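PDB 3P09: beta-lactamase from Francisella tularensis subsp. tularensis, which probably hydrolyses beta-lactam antibiotics to substituted beta-amino acids, as a class A beta-lactamase associated with antibiotic resistance. Local coordinates for residues G37-Y42 with I52-S57; L69-I74 with N131-E136; K87-N92 with L113-L118; Q235-N240 with I257-P262. All blocks are in the same frame, centred on the assembly; numbering follows the deposited sequence.

Contact 1: residues G37-Y42 with I52-S57; sequences GKIGIY and IKYNES. With SO4 (sulfate ion), chain D; SO4 (sulfate ion), chain G.
Asn55 leaves its backbone in a left-handed helical conformation (phi 50°) with CB directed at strand 38-44. That CB packs over the backbone of the strand, close to Ile39 O and Gly40 CA. CG lies anti to the carbonyl carbon, which lets the amide cross the Lys38 chain at about a right angle, its ND2 near Lys38 CD, and ND2 then donates to Ile39 O at 3.0 Å. The acceptor lies nearly in the amide plane of Asn55, whereas the donor stands above the carbonyl plane of Ile39. The same ND2 gives a second bond to a water, which also accepts from Lys38 NZ; that ammonium further makes weak bonds to a sulfate. Behind this amide, strands 38-44 and 53-54 form a beta hairpin at one edge of the five-stranded antiparallel sheet of the class A fold. Ile41 and Tyr54 are its hydrogen-bonded pair: Ile41 N reaches Tyr54 O at 2.9 Å, and Tyr54 N reaches Ile41 O at 3.0 Å. Tyr54 also turns its ring edge to Ile39 O, with CD1 at 3.4 Å, while its hydroxyl bonds to Glu32 of helix 24-35. In the non-hydrogen-bonded pair, Tyr42 and Lys53 run side by side, and the CB atoms of Lys53 and Glu56 both lie 3.7 Å from Tyr42 CD2. Tyr42 OH and Lys53 NZ converge on a second sulfate, binding its O3 and O2 respectively, each at 2.5 Å.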
loop_
_atom_site.group_PDB
_atom_site.type_symbol
_atom_site.label_atom_id
_atom_site.label_comp_id
_atom_site.label_asym_id
_atom_site.label_seq_id
_atom_site.Cartn_x
_atom_site.Cartn_y
_atom_site.Cartn_z
ATOM N N GLY A 37 20.082 -7.146 0.845
ATOM C CA GLY A 37 18.862 -6.832 1.566
ATOM C C GLY A 37 17.894 -7.992 1.688
ATOM O O GLY A 37 18.271 -9.164 1.542
ATOM N N LYS A 38 16.636 -7.661 1.972
ATOM C CA LYS A 38 15.627 -8.666 2.278
ATOM C C LYS A 38 14.384 -8.425 1.439
ATOM O O LYS A 38 13.952 -7.282 1.269
ATOM C CB LYS A 38 15.260 -8.602 3.762
ATOM C CG LYS A 38 16.378 -9.058 4.691
ATOM C CD LYS A 38 16.205 -10.514 5.082
ATOM C CE LYS A 38 17.471 -11.057 5.715
ATOM N NZ LYS A 38 17.444 -12.544 5.798
ATOM N N ILE A 39 13.812 -9.500 0.910
ATOM C CA ILE A 39 12.548 -9.388 0.206
ATOM C C ILE A 39 11.481 -10.149 0.992
ATOM O O ILE A 39 11.751 -11.210 1.553
ATOM C CB ILE A 39 12.652 -9.927 -1.224
ATOM C CG1 ILE A 39 11.404 -9.543 -2.025
ATOM C CG2 ILE A 39 12.837 -11.436 -1.204
ATOM C CD1 ILE A 39 11.688 -8.750 -3.257
ATOM N N GLY A 40 10.280 -9.586 1.062
ATOM C CA GLY A 40 9.203 -10.192 1.825
ATOM C C GLY A 40 8.002 -10.346 0.918
ATOM O O GLY A 40 7.655 -9.421 0.185
ATOM N N ILE A 41 7.375 -11.515 0.970
ATOM C CA ILE A 41 6.334 -11.898 0.028
ATOM C C ILE A 41 5.172 -12.557 0.775
ATOM O O ILE A 41 5.385 -13.415 1.635
ATOM C CB ILE A 41 6.861 -12.967 -0.979
ATOM C CG1 ILE A 41 8.109 -12.488 -1.736
ATOM C CG2 ILE A 41 5.755 -13.414 -1.931
ATOM C CD1 ILE A 41 7.953 -11.188 -2.437
ATOM N N TYR A 42 3.946 -12.168 0.459
ATOM C CA TYR A 42 2.806 -12.918 0.955
ATOM C C TYR A 42 1.687 -12.888 -0.062
ATOM O O TYR A 42 1.413 -11.844 -0.658
ATOM C CB TYR A 42 2.316 -12.360 2.291
ATOM C CG TYR A 42 1.435 -13.337 3.060
ATOM C CD1 TYR A 42 0.063 -13.165 3.118
ATOM C CD2 TYR A 42 1.988 -14.430 3.724
ATOM C CE1 TYR A 42 -0.735 -14.044 3.817
ATOM C CE2 TYR A 42 1.194 -15.315 4.424
ATOM C CZ TYR A 42 -0.168 -15.117 4.461
ATOM O OH TYR A 42 -0.976 -15.985 5.149
ATOM N N ILE A 52 1.846 -18.685 -1.214
ATOM C CA ILE A 52 3.265 -18.370 -1.401
ATOM C C ILE A 52 3.705 -17.321 -0.384
ATOM O O ILE A 52 3.078 -16.273 -0.260
ATOM C CB ILE A 52 3.526 -17.817 -2.815
ATOM C CG1 ILE A 52 2.856 -18.711 -3.870
ATOM C CG2 ILE A 52 5.017 -17.696 -3.078
ATOM C CD1 ILE A 52 2.899 -18.149 -5.286
ATOM N N LYS A 53 4.771 -17.595 0.353
ATOM C CA LYS A 53 5.197 -16.674 1.403
ATOM C C LYS A 53 6.703 -16.781 1.606
ATOM O O LYS A 53 7.280 -17.845 1.433
ATOM C CB LYS A 53 4.464 -16.991 2.710
ATOM C CG LYS A 53 4.655 -18.425 3.159
ATOM C CD LYS A 53 3.763 -18.820 4.333
ATOM C CE LYS A 53 3.927 -20.319 4.603
ATOM N NZ LYS A 53 3.257 -20.781 5.842
ATOM N N TYR A 54 7.343 -15.672 1.952
ATOM C CA TYR A 54 8.781 -15.681 2.178
ATOM C C TYR A 54 9.135 -14.472 3.020
ATOM O O TYR A 54 8.763 -13.350 2.667
ATOM C CB TYR A 54 9.504 -15.626 0.840
ATOM C CG TYR A 54 11.011 -15.722 0.930
ATOM C CD1 TYR A 54 11.799 -14.576 0.962
ATOM C CD2 TYR A 54 11.644 -16.955 0.972
ATOM C CE1 TYR A 54 13.175 -14.654 1.039
ATOM C CE2 TYR A 54 13.035 -17.042 1.042
ATOM C CZ TYR A 54 13.787 -15.885 1.076
ATOM O OH TYR A 54 15.161 -15.940 1.146
ATOM N N ASN A 55 9.828 -14.697 4.138
ATOM C CA ASN A 55 10.066 -13.638 5.111
ATOM C C ASN A 55 8.773 -12.923 5.471
ATOM O O ASN A 55 8.770 -11.706 5.637
ATOM C CB ASN A 55 11.054 -12.599 4.555
ATOM C CG ASN A 55 12.499 -13.039 4.676
ATOM O OD1 ASN A 55 12.863 -13.767 5.605
ATOM N ND2 ASN A 55 13.336 -12.589 3.741
ATOM N N GLU A 56 7.670 -13.660 5.579
ATOM C CA GLU A 56 6.369 -13.007 5.671
ATOM C C GLU A 56 6.134 -12.327 7.022
ATOM O O GLU A 56 5.183 -11.564 7.174
ATOM C CB GLU A 56 5.231 -13.986 5.367
ATOM C CG GLU A 56 4.959 -15.009 6.451
ATOM C CD GLU A 56 5.880 -16.215 6.382
ATOM O OE1 GLU A 56 6.844 -16.195 5.588
ATOM O OE2 GLU A 56 5.633 -17.194 7.117
ATOM N N SER A 57 7.004 -12.599 7.995
ATOM C CA SER A 57 6.897 -11.988 9.319
ATOM C C SER A 57 8.062 -11.061 9.631
ATOM O O SER A 57 8.234 -10.637 10.764
ATOM C CB SER A 57 6.814 -13.068 10.398
ATOM O OG SER A 57 5.539 -13.674 10.409
HETATM S S SO4 D . 0.339 -18.905 6.500
HETATM O O1 SO4 D . 0.282 -19.351 5.110
HETATM O O2 SO4 D . 1.491 -19.510 7.163
HETATM O O3 SO4 D . 0.469 -17.454 6.558
HETATM O O4 SO4 D . -0.883 -19.309 7.190
HETATM S S SO4 G . 19.036 -15.599 7.512
HETATM O O1 SO4 G . 19.162 -15.231 6.101
HETATM O O2 SO4 G . 20.274 -16.225 7.970
HETATM O O3 SO4 G . 18.779 -14.399 8.305
HETATM O O4 SO4 G . 17.933 -16.546 7.675
HETATM O O HOH W 1 15.898 -13.818 3.896
#

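Contact 2: residues L69-I74 with N131-E136; sequences LLVGAI and NILVRE
Helices 66-80 and 127-137 run in broadly the same direction where they meet, their local axes 39° apart in direction and 10.2 Å apart at closest approach, with Leu70 and Val134 the nearest pair by CA position. Leu70 points its CB at the other helix and, with CG anti to the backbone N (chi1 173°), sends both methyls across. CD2 touches both Leu133 CB at 3.7 Å and Val134 CG2 at 3.8 Å, and CD1 rests against the same valine methyl. The leucine chain crosses Val134 at about a right angle but Leu133 obliquely.

One helical turn later, Ile74 repeats the approach with its terminal methyl. Its CD1 lies 3.8 Å from the backbone Leu133 O and 4.1 Å from Leu133 CD2, the two side chains again crossing nearly perpendicularly. Leu133, whose CG is anti to the carbonyl carbon, thus offers CB to Leu70 and CD2 to Ile74, while its CD1 looks toward Val71 CG2. Helix 115-123 adjoins this interface through Asn119, which touches Val71, Ile74 and Leu133, and helix 140-149 meets Val134 through Leu140. On another side of helix 127-137, Arg135 grips Glu136 OE2 side-on with NE and NH2, the oxygen lying in the guanidinium plane, and also forms a salt bridge to Asp95.

The junction belongs to the mainly helical part of the class A fold. Since the atoms that meet are almost all methyl and methylene carbons of buried residues, its cohesion rests on dispersion and the exclusion of water, with the charged pair kept apart from it.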
loop_
_atom_site.group_PDB
_atom_site.type_symbol
_atom_site.label_atom_id
_atom_site.label_comp_id
_atom_site.label_asym_id
_atom_site.label_seq_id
_atom_site.Cartn_x
_atom_site.Cartn_y
_atom_site.Cartn_z
ATOM N N LEU A 69 -4.419 1.906 3.958
ATOM C CA LEU A 69 -5.041 1.715 5.275
ATOM C C LEU A 69 -5.840 2.949 5.678
ATOM O O LEU A 69 -6.940 2.860 6.238
ATOM C CB LEU A 69 -3.966 1.462 6.325
ATOM C CG LEU A 69 -3.178 0.179 6.101
ATOM C CD1 LEU A 69 -2.016 0.087 7.117
ATOM C CD2 LEU A 69 -4.098 -1.012 6.239
ATOM N N LEU A 70 -5.258 4.105 5.395
ATOM C CA LEU A 70 -5.882 5.390 5.696
ATOM C C LEU A 70 -7.188 5.545 4.927
ATOM O O LEU A 70 -8.202 5.958 5.482
ATOM C CB LEU A 70 -4.918 6.519 5.326
ATOM C CG LEU A 70 -5.455 7.951 5.403
ATOM C CD1 LEU A 70 -5.963 8.271 6.812
ATOM C CD2 LEU A 70 -4.416 8.978 4.946
ATOM N N VAL A 71 -7.158 5.213 3.640
ATOM C CA VAL A 71 -8.358 5.306 2.818
ATOM C C VAL A 71 -9.409 4.286 3.270
ATOM O O VAL A 71 -10.603 4.581 3.317
ATOM C CB VAL A 71 -8.009 5.182 1.328
ATOM C CG1 VAL A 71 -9.242 4.886 0.503
ATOM C CG2 VAL A 71 -7.347 6.465 0.880
ATOM N N GLY A 72 -8.958 3.095 3.639
ATOM C CA GLY A 72 -9.852 2.127 4.244
ATOM C C GLY A 72 -10.548 2.698 5.479
ATOM O O GLY A 72 -11.759 2.562 5.654
ATOM N N ALA A 73 -9.770 3.344 6.339
ATOM C CA ALA A 73 -10.300 3.971 7.542
ATOM C C ALA A 73 -11.329 5.041 7.208
ATOM O O ALA A 73 -12.344 5.179 7.885
ATOM C CB ALA A 73 -9.167 4.568 8.368
ATOM N N ILE A 74 -11.045 5.825 6.176
ATOM C CA ILE A 74 -11.970 6.865 5.756
ATOM C C ILE A 74 -13.287 6.260 5.283
ATOM O O ILE A 74 -14.366 6.771 5.592
ATOM C CB ILE A 74 -11.343 7.723 4.637
ATOM C CG1 ILE A 74 -10.195 8.558 5.209
ATOM C CG2 ILE A 74 -12.405 8.613 3.960
ATOM C CD1 ILE A 74 -10.675 9.727 6.072
ATOM N N ASN A 131 -2.107 13.689 4.340
ATOM C CA ASN A 131 -2.064 14.378 5.631
ATOM C C ASN A 131 -3.427 14.991 5.963
ATOM O O ASN A 131 -3.852 14.992 7.115
ATOM C CB ASN A 131 -0.952 15.445 5.664
ATOM C CG ASN A 131 0.451 14.837 5.770
ATOM O OD1 ASN A 131 0.610 13.623 5.894
ATOM N ND2 ASN A 131 1.471 15.686 5.715
ATOM N N ILE A 132 -4.112 15.507 4.947
ATOM C CA ILE A 132 -5.460 16.055 5.134
ATOM C C ILE A 132 -6.421 14.971 5.629
ATOM O O ILE A 132 -7.215 15.193 6.546
ATOM C CB ILE A 132 -5.997 16.683 3.828
ATOM C CG1 ILE A 132 -5.219 17.968 3.500
ATOM C CG2 ILE A 132 -7.500 16.961 3.937
ATOM C CD1 ILE A 132 -5.482 18.510 2.128
ATOM N N LEU A 133 -6.332 13.784 5.037
ATOM C CA LEU A 133 -7.227 12.694 5.411
ATOM C C LEU A 133 -7.005 12.252 6.849
ATOM O O LEU A 133 -7.970 11.998 7.580
ATOM C CB LEU A 133 -7.065 11.507 4.457
ATOM C CG LEU A 133 -7.618 11.754 3.041
ATOM C CD1 LEU A 133 -7.289 10.599 2.146
ATOM C CD2 LEU A 133 -9.140 11.975 3.065
ATOM N N VAL A 134 -5.738 12.166 7.251
ATOM C CA VAL A 134 -5.391 11.820 8.631
ATOM C C VAL A 134 -6.035 12.829 9.580
ATOM O O VAL A 134 -6.637 12.458 10.581
ATOM C CB VAL A 134 -3.856 11.818 8.858
ATOM C CG1 VAL A 134 -3.524 11.854 10.357
ATOM C CG2 VAL A 134 -3.218 10.617 8.192
ATOM N N ARG A 135 -5.923 14.109 9.242
ATOM C CA ARG A 135 -6.548 15.148 10.047
ATOM C C ARG A 135 -8.070 14.997 10.070
ATOM O O ARG A 135 -8.683 15.037 11.127
ATOM C CB ARG A 135 -6.160 16.533 9.522
ATOM C CG ARG A 135 -6.676 17.684 10.388
ATOM C CD ARG A 135 -6.466 19.019 9.702
ATOM N NE ARG A 135 -7.313 19.134 8.522
ATOM C CZ ARG A 135 -6.932 19.677 7.368
ATOM N NH1 ARG A 135 -5.706 20.163 7.222
ATOM N NH2 ARG A 135 -7.783 19.732 6.358
ATOM N N GLU A 136 -8.686 14.826 8.902
ATOM C CA GLU A 136 -10.149 14.743 8.830
ATOM C C GLU A 136 -10.682 13.465 9.470
ATOM O O GLU A 136 -11.849 13.400 9.858
ATOM C CB GLU A 136 -10.656 14.875 7.384
ATOM C CG GLU A 136 -10.271 16.200 6.695
ATOM C CD GLU A 136 -10.807 17.424 7.424
ATOM O OE1 GLU A 136 -11.916 17.336 7.997
ATOM O OE2 GLU A 136 -10.118 18.473 7.417
#

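Contact 3: residues K87-N92 with L113-L118; sequences KKIPIN and LTISQL
A two-stranded antiparallel ribbon, formed by strands 88-90 and 112-114, runs here directly into helix 115-123 in the helical part of the class A fold. Its backbone bonds are a reciprocal pair and one extension. Ile89 N donates to Leu113 O at 2.8 Å and Leu113 N to Ile89 O at 2.9 Å, each donor standing above the carbonyl plane it meets. Beyond them, Ile115 N, in the first turn of the helix, bonds to Lys87 O at 3.0 Å, in the carbonyl plane but with a bent N-H...O angle of 138°.

Apolar contacts fill the side bearing Ile89 and Leu113. Ile89 CG1 touches both Ile115 CD1 at 3.8 Å and Leu118 CD1 at 3.7 Å, crossing both chains obliquely. Ile91 lays CG1 against Leu113 CG, and its CD1 meets Leu118 CD2 tip to tip at 4.1 Å. Ile132 of helix 127-137 packs on both Ile89 and Ile91.

Side-chain capping then fixes the strand-to-helix turn. Thr114, the N-cap, accepts from Gln117 N with OG1 at 3.0 Å, and the capping box closes in return as Gln117 OE1 receives Thr114 N at 2.8 Å on a lone pair, in its carbonyl plane.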
loop_
_atom_site.group_PDB
_atom_site.type_symbol
_atom_site.label_atom_id
_atom_site.label_comp_id
_atom_site.label_asym_id
_atom_site.label_seq_id
_atom_site.Cartn_x
_atom_site.Cartn_y
_atom_site.Cartn_z
ATOM N N LYS A 87 -18.159 15.257 1.588
ATOM C CA LYS A 87 -17.822 16.440 2.382
ATOM C C LYS A 87 -16.714 17.254 1.732
ATOM O O LYS A 87 -15.674 16.708 1.363
ATOM C CB LYS A 87 -17.405 16.035 3.802
ATOM C CG LYS A 87 -16.791 17.165 4.611
ATOM C CD LYS A 87 -16.695 16.823 6.097
ATOM C CE LYS A 87 -18.039 16.999 6.798
ATOM N NZ LYS A 87 -17.938 16.845 8.281
ATOM N N LYS A 88 -16.931 18.563 1.617
ATOM C CA LYS A 88 -15.995 19.450 0.935
ATOM C C LYS A 88 -14.895 19.936 1.862
ATOM O O LYS A 88 -15.168 20.481 2.930
ATOM C CB LYS A 88 -16.736 20.657 0.338
ATOM C CG LYS A 88 -17.725 20.299 -0.763
ATOM C CD LYS A 88 -18.619 21.487 -1.125
ATOM C CE LYS A 88 -19.811 21.053 -1.979
ATOM N NZ LYS A 88 -20.656 22.200 -2.449
ATOM N N ILE A 89 -13.650 19.737 1.446
ATOM C CA ILE A 89 -12.500 20.120 2.248
ATOM C C ILE A 89 -11.697 21.184 1.524
ATOM O O ILE A 89 -11.245 20.964 0.410
ATOM C CB ILE A 89 -11.538 18.927 2.494
ATOM C CG1 ILE A 89 -12.302 17.682 2.972
ATOM C CG2 ILE A 89 -10.462 19.326 3.491
ATOM C CD1 ILE A 89 -13.127 17.911 4.254
ATOM N N PRO A 90 -11.517 22.349 2.157
ATOM C CA PRO A 90 -10.626 23.382 1.617
ATOM C C PRO A 90 -9.186 22.888 1.490
ATOM O O PRO A 90 -8.673 22.240 2.397
ATOM C CB PRO A 90 -10.711 24.493 2.669
ATOM C CG PRO A 90 -12.053 24.314 3.286
ATOM C CD PRO A 90 -12.270 22.823 3.328
ATOM N N ILE A 91 -8.551 23.168 0.360
ATOM C CA ILE A 91 -7.141 22.841 0.181
ATOM C C ILE A 91 -6.348 24.134 0.346
ATOM O O ILE A 91 -6.504 25.058 -0.445
ATOM C CB ILE A 91 -6.864 22.247 -1.215
ATOM C CG1 ILE A 91 -7.771 21.039 -1.470
ATOM C CG2 ILE A 91 -5.401 21.856 -1.354
ATOM C CD1 ILE A 91 -7.778 20.033 -0.343
ATOM N N ASN A 92 -5.519 24.199 1.385
ATOM C CA ASN A 92 -4.745 25.405 1.684
ATOM C C ASN A 92 -3.264 25.212 1.358
ATOM O O ASN A 92 -2.771 24.085 1.339
ATOM C CB ASN A 92 -4.913 25.786 3.162
ATOM C CG ASN A 92 -6.374 25.992 3.548
ATOM O OD1 ASN A 92 -7.132 26.644 2.830
ATOM N ND2 ASN A 92 -6.775 25.421 4.675
ATOM N N LEU A 113 -11.847 20.127 -2.299
ATOM C CA LEU A 113 -11.940 18.776 -2.844
ATOM C C LEU A 113 -12.823 17.957 -1.892
ATOM O O LEU A 113 -12.787 18.177 -0.675
ATOM C CB LEU A 113 -10.546 18.140 -2.926
ATOM C CG LEU A 113 -9.610 18.639 -4.036
ATOM C CD1 LEU A 113 -8.252 17.911 -3.961
ATOM C CD2 LEU A 113 -10.255 18.406 -5.387
ATOM N N THR A 114 -13.617 17.028 -2.423
ATOM C CA THR A 114 -14.395 16.150 -1.544
ATOM C C THR A 114 -13.462 15.143 -0.869
ATOM O O THR A 114 -12.352 14.908 -1.336
ATOM C CB THR A 114 -15.460 15.359 -2.302
ATOM O OG1 THR A 114 -14.812 14.451 -3.194
ATOM C CG2 THR A 114 -16.379 16.292 -3.090
ATOM N N ILE A 115 -13.918 14.548 0.230
ATOM C CA ILE A 115 -13.171 13.461 0.862
ATOM C C ILE A 115 -12.867 12.355 -0.159
ATOM O O ILE A 115 -11.751 11.821 -0.206
ATOM C CB ILE A 115 -13.959 12.890 2.060
ATOM C CG1 ILE A 115 -13.976 13.894 3.224
ATOM C CG2 ILE A 115 -13.398 11.530 2.497
ATOM C CD1 ILE A 115 -12.642 14.043 3.950
ATOM N N SER A 116 -13.845 12.015 -0.998
ATOM C CA SER A 116 -13.608 10.956 -1.983
ATOM C C SER A 116 -12.510 11.337 -2.965
ATOM O O SER A 116 -11.699 10.495 -3.351
ATOM C CB SER A 116 -14.877 10.572 -2.753
ATOM O OG SER A 116 -14.632 9.414 -3.555
ATOM N N GLN A 117 -12.486 12.600 -3.384
ATOM C CA GLN A 117 -11.423 13.058 -4.277
ATOM C C GLN A 117 -10.057 12.978 -3.603
ATOM O O GLN A 117 -9.038 12.732 -4.264
ATOM C CB GLN A 117 -11.681 14.501 -4.736
ATOM C CG GLN A 117 -12.817 14.601 -5.747
ATOM C CD GLN A 117 -13.147 16.024 -6.110
ATOM O OE1 GLN A 117 -13.266 16.886 -5.238
ATOM N NE2 GLN A 117 -13.286 16.288 -7.409
ATOM N N LEU A 118 -10.029 13.217 -2.298
ATOM C CA LEU A 118 -8.780 13.143 -1.543
ATOM C C LEU A 118 -8.344 11.694 -1.391
ATOM O O LEU A 118 -7.158 11.402 -1.396
ATOM C CB LEU A 118 -8.928 13.811 -0.169
ATOM C CG LEU A 118 -9.008 15.336 -0.244
ATOM C CD1 LEU A 118 -9.739 15.949 0.963
ATOM C CD2 LEU A 118 -7.608 15.910 -0.383
#

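Contact 4: residues Q235-N240 with I257-P262; sequences QYAATN and ILYTNP
The ring of Tyr236 presents its edge to the opposite segment: Asn261 O lies in the ring plane, 3.4 Å from CD1, while Pro262 O approaches obliquely near CE1. Tyr259 likewise has Thr239 OG1 at its edge, and Ala237 O comes in obliquely, 3.4 Å from CD2. The CE2 atom of the same ring also touches the methyl of Ala237, and its hydroxyl bonds to Asp36 O. Helix 271-289 packs on this tyrosine through Ile273 and Ile274.

The amide of Asn240 crosses Leu258 obliquely, with CG 3.6 Å from Leu258 CD2. Its OD1 makes a weak bond to Tyr259 N, and ND2 binds Pro61 O.

These groups lie along the hairpin of strands 239-246 and 253-260 in the central antiparallel sheet. Thr239 and Tyr259 are a hydrogen-bonded pair, but unequally so: Thr239 N donates to Tyr259 O at 3.0 Å in the carbonyl plane, whereas the return bond from Tyr259 N to Thr239 O is weak, bent to 127°. Before the strand, a type I' turn from Gln235 to Ala238 carries Tyr236 O toward the partner segment. There Asn261 N donates at 2.9 Å from above the carbonyl plane. Thr260 OG1, held anti to its own backbone N (chi1 -167°), donates at 2.9 Å along a lone pair in that plane.

Two donors from different directions thus share Tyr236 O, an amide N-H and a hydroxyl, so the buried carbonyl is well satisfied and the turn is tied to residues 260-261 at the strand's end.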
loop_
_atom_site.group_PDB
_atom_site.type_symbol
_atom_site.label_atom_id
_atom_site.label_comp_id
_atom_site.label_asym_id
_atom_site.label_seq_id
_atom_site.Cartn_x
_atom_site.Cartn_y
_atom_site.Cartn_z
ATOM N N GLN A 235 14.942 5.729 1.499
ATOM C CA GLN A 235 16.085 5.272 2.274
ATOM C C GLN A 235 15.980 3.768 2.488
ATOM O O GLN A 235 14.907 3.194 2.315
ATOM C CB GLN A 235 16.172 6.007 3.608
ATOM C CG GLN A 235 14.909 5.951 4.434
ATOM C CD GLN A 235 15.156 6.284 5.897
ATOM O OE1 GLN A 235 15.914 7.201 6.223
ATOM N NE2 GLN A 235 14.519 5.526 6.789
ATOM N N TYR A 236 17.098 3.148 2.860
ATOM C CA TYR A 236 17.188 1.698 3.050
ATOM C C TYR A 236 16.619 0.928 1.862
ATOM O O TYR A 236 16.022 -0.145 2.030
ATOM C CB TYR A 236 16.512 1.267 4.356
ATOM C CG TYR A 236 17.185 1.831 5.582
ATOM C CD1 TYR A 236 18.456 1.402 5.964
ATOM C CD2 TYR A 236 16.557 2.799 6.356
ATOM C CE1 TYR A 236 19.081 1.926 7.089
ATOM C CE2 TYR A 236 17.174 3.327 7.481
ATOM C CZ TYR A 236 18.431 2.891 7.842
ATOM O OH TYR A 236 19.031 3.418 8.964
ATOM N N ALA A 237 16.813 1.486 0.670
ATOM C CA ALA A 237 16.324 0.895 -0.575
ATOM C C ALA A 237 14.859 0.460 -0.490
ATOM O O ALA A 237 14.419 -0.380 -1.271
ATOM C CB ALA A 237 17.207 -0.290 -0.977
ATOM N N ALA A 238 14.096 1.034 0.442
ATOM C CA ALA A 238 12.749 0.520 0.718
ATOM C C ALA A 238 11.831 0.734 -0.469
ATOM O O ALA A 238 11.553 1.872 -0.863
ATOM C CB ALA A 238 12.155 1.154 1.989
ATOM N N THR A 239 11.359 -0.370 -1.032
ATOM C CA THR A 239 10.560 -0.329 -2.254
ATOM C C THR A 239 9.447 -1.357 -2.105
ATOM O O THR A 239 9.729 -2.545 -1.952
ATOM C CB THR A 239 11.434 -0.708 -3.477
ATOM O OG1 THR A 239 12.709 -0.047 -3.397
ATOM C CG2 THR A 239 10.744 -0.317 -4.783
ATOM N N ASN A 240 8.188 -0.908 -2.114
ATOM C CA ASN A 240 7.065 -1.813 -1.832
ATOM C C ASN A 240 5.999 -1.762 -2.907
ATOM O O ASN A 240 5.835 -0.754 -3.594
ATOM C CB ASN A 240 6.367 -1.473 -0.497
ATOM C CG ASN A 240 7.301 -1.469 0.700
ATOM O OD1 ASN A 240 8.318 -2.153 0.732
ATOM N ND2 ASN A 240 6.926 -0.707 1.717
ATOM N N ILE A 257 4.606 -7.465 -1.818
ATOM C CA ILE A 257 6.047 -7.656 -1.982
ATOM C C ILE A 257 6.757 -6.436 -1.405
ATOM O O ILE A 257 6.542 -5.312 -1.872
ATOM C CB ILE A 257 6.437 -7.815 -3.467
ATOM C CG1 ILE A 257 5.668 -8.972 -4.110
ATOM C CG2 ILE A 257 7.933 -8.015 -3.595
ATOM C CD1 ILE A 257 5.932 -9.137 -5.602
ATOM N N LEU A 258 7.561 -6.648 -0.360
ATOM C CA LEU A 258 8.253 -5.552 0.311
ATOM C C LEU A 258 9.745 -5.815 0.198
ATOM O O LEU A 258 10.191 -6.967 0.264
ATOM C CB LEU A 258 7.845 -5.460 1.784
ATOM C CG LEU A 258 6.331 -5.610 2.054
ATOM C CD1 LEU A 258 6.049 -5.532 3.550
ATOM C CD2 LEU A 258 5.498 -4.575 1.325
ATOM N N TYR A 259 10.523 -4.760 0.010
ATOM C CA TYR A 259 11.960 -4.938 -0.149
ATOM C C TYR A 259 12.669 -3.858 0.641
ATOM O O TYR A 259 12.260 -2.702 0.602
ATOM C CB TYR A 259 12.382 -4.887 -1.632
ATOM C CG TYR A 259 13.878 -4.875 -1.783
ATOM C CD1 TYR A 259 14.619 -6.021 -1.541
ATOM C CD2 TYR A 259 14.563 -3.709 -2.134
ATOM C CE1 TYR A 259 16.006 -6.012 -1.638
ATOM C CE2 TYR A 259 15.954 -3.698 -2.244
ATOM C CZ TYR A 259 16.667 -4.856 -1.991
ATOM O OH TYR A 259 18.047 -4.871 -2.086
ATOM N N THR A 260 13.715 -4.234 1.368
ATOM C CA THR A 260 14.529 -3.246 2.060
ATOM C C THR A 260 15.945 -3.769 2.249
ATOM O O THR A 260 16.175 -4.984 2.291
ATOM C CB THR A 260 13.905 -2.845 3.430
ATOM O OG1 THR A 260 14.543 -1.666 3.934
ATOM C CG2 THR A 260 14.033 -3.964 4.439
ATOM N N ASN A 261 16.897 -2.848 2.326
ATOM C CA ASN A 261 18.277 -3.194 2.670
ATOM C C ASN A 261 18.578 -2.495 3.979
ATOM O O ASN A 261 18.941 -1.324 3.993
ATOM C CB ASN A 261 19.242 -2.735 1.560
ATOM C CG ASN A 261 20.700 -3.076 1.854
ATOM O OD1 ASN A 261 21.050 -3.498 2.961
ATOM N ND2 ASN A 261 21.565 -2.868 0.855
ATOM N N PRO A 262 18.404 -3.210 5.096
ATOM C CA PRO A 262 18.558 -2.568 6.398
ATOM C C PRO A 262 20.013 -2.209 6.682
ATOM O O PRO A 262 20.269 -1.513 7.664
ATOM C CB PRO A 262 18.080 -3.644 7.367
ATOM C CG PRO A 262 18.402 -4.923 6.676
ATOM C CD PRO A 262 18.250 -4.672 5.209
#

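How the contacts relate
Contacts 1 and 4 belong to one sheet, where strands 38-44 and 253-260 are neighbours: Lys38 N lies 2.7 Å from Thr260 O and Gly40 N 2.7 Å from Leu258 O, both probable hydrogen bonds. Contacts 2 and 3 lie together on the other side of the chain's centre, in the mainly helical part, contact 3 nested in the loop that contact 2 closes; Ile74 CG2 and Ile115 CG2 meet at 3.4 Å. Centres of contacts 1 and 3 are about 37 Å apart. Leu70 of contact 2 and Asn240 of contact 4 both lie near, without touching, the probable catalytic motif residues Ser64, Lys67, Ser125 and Lys229, consistent with an active site between the two parts.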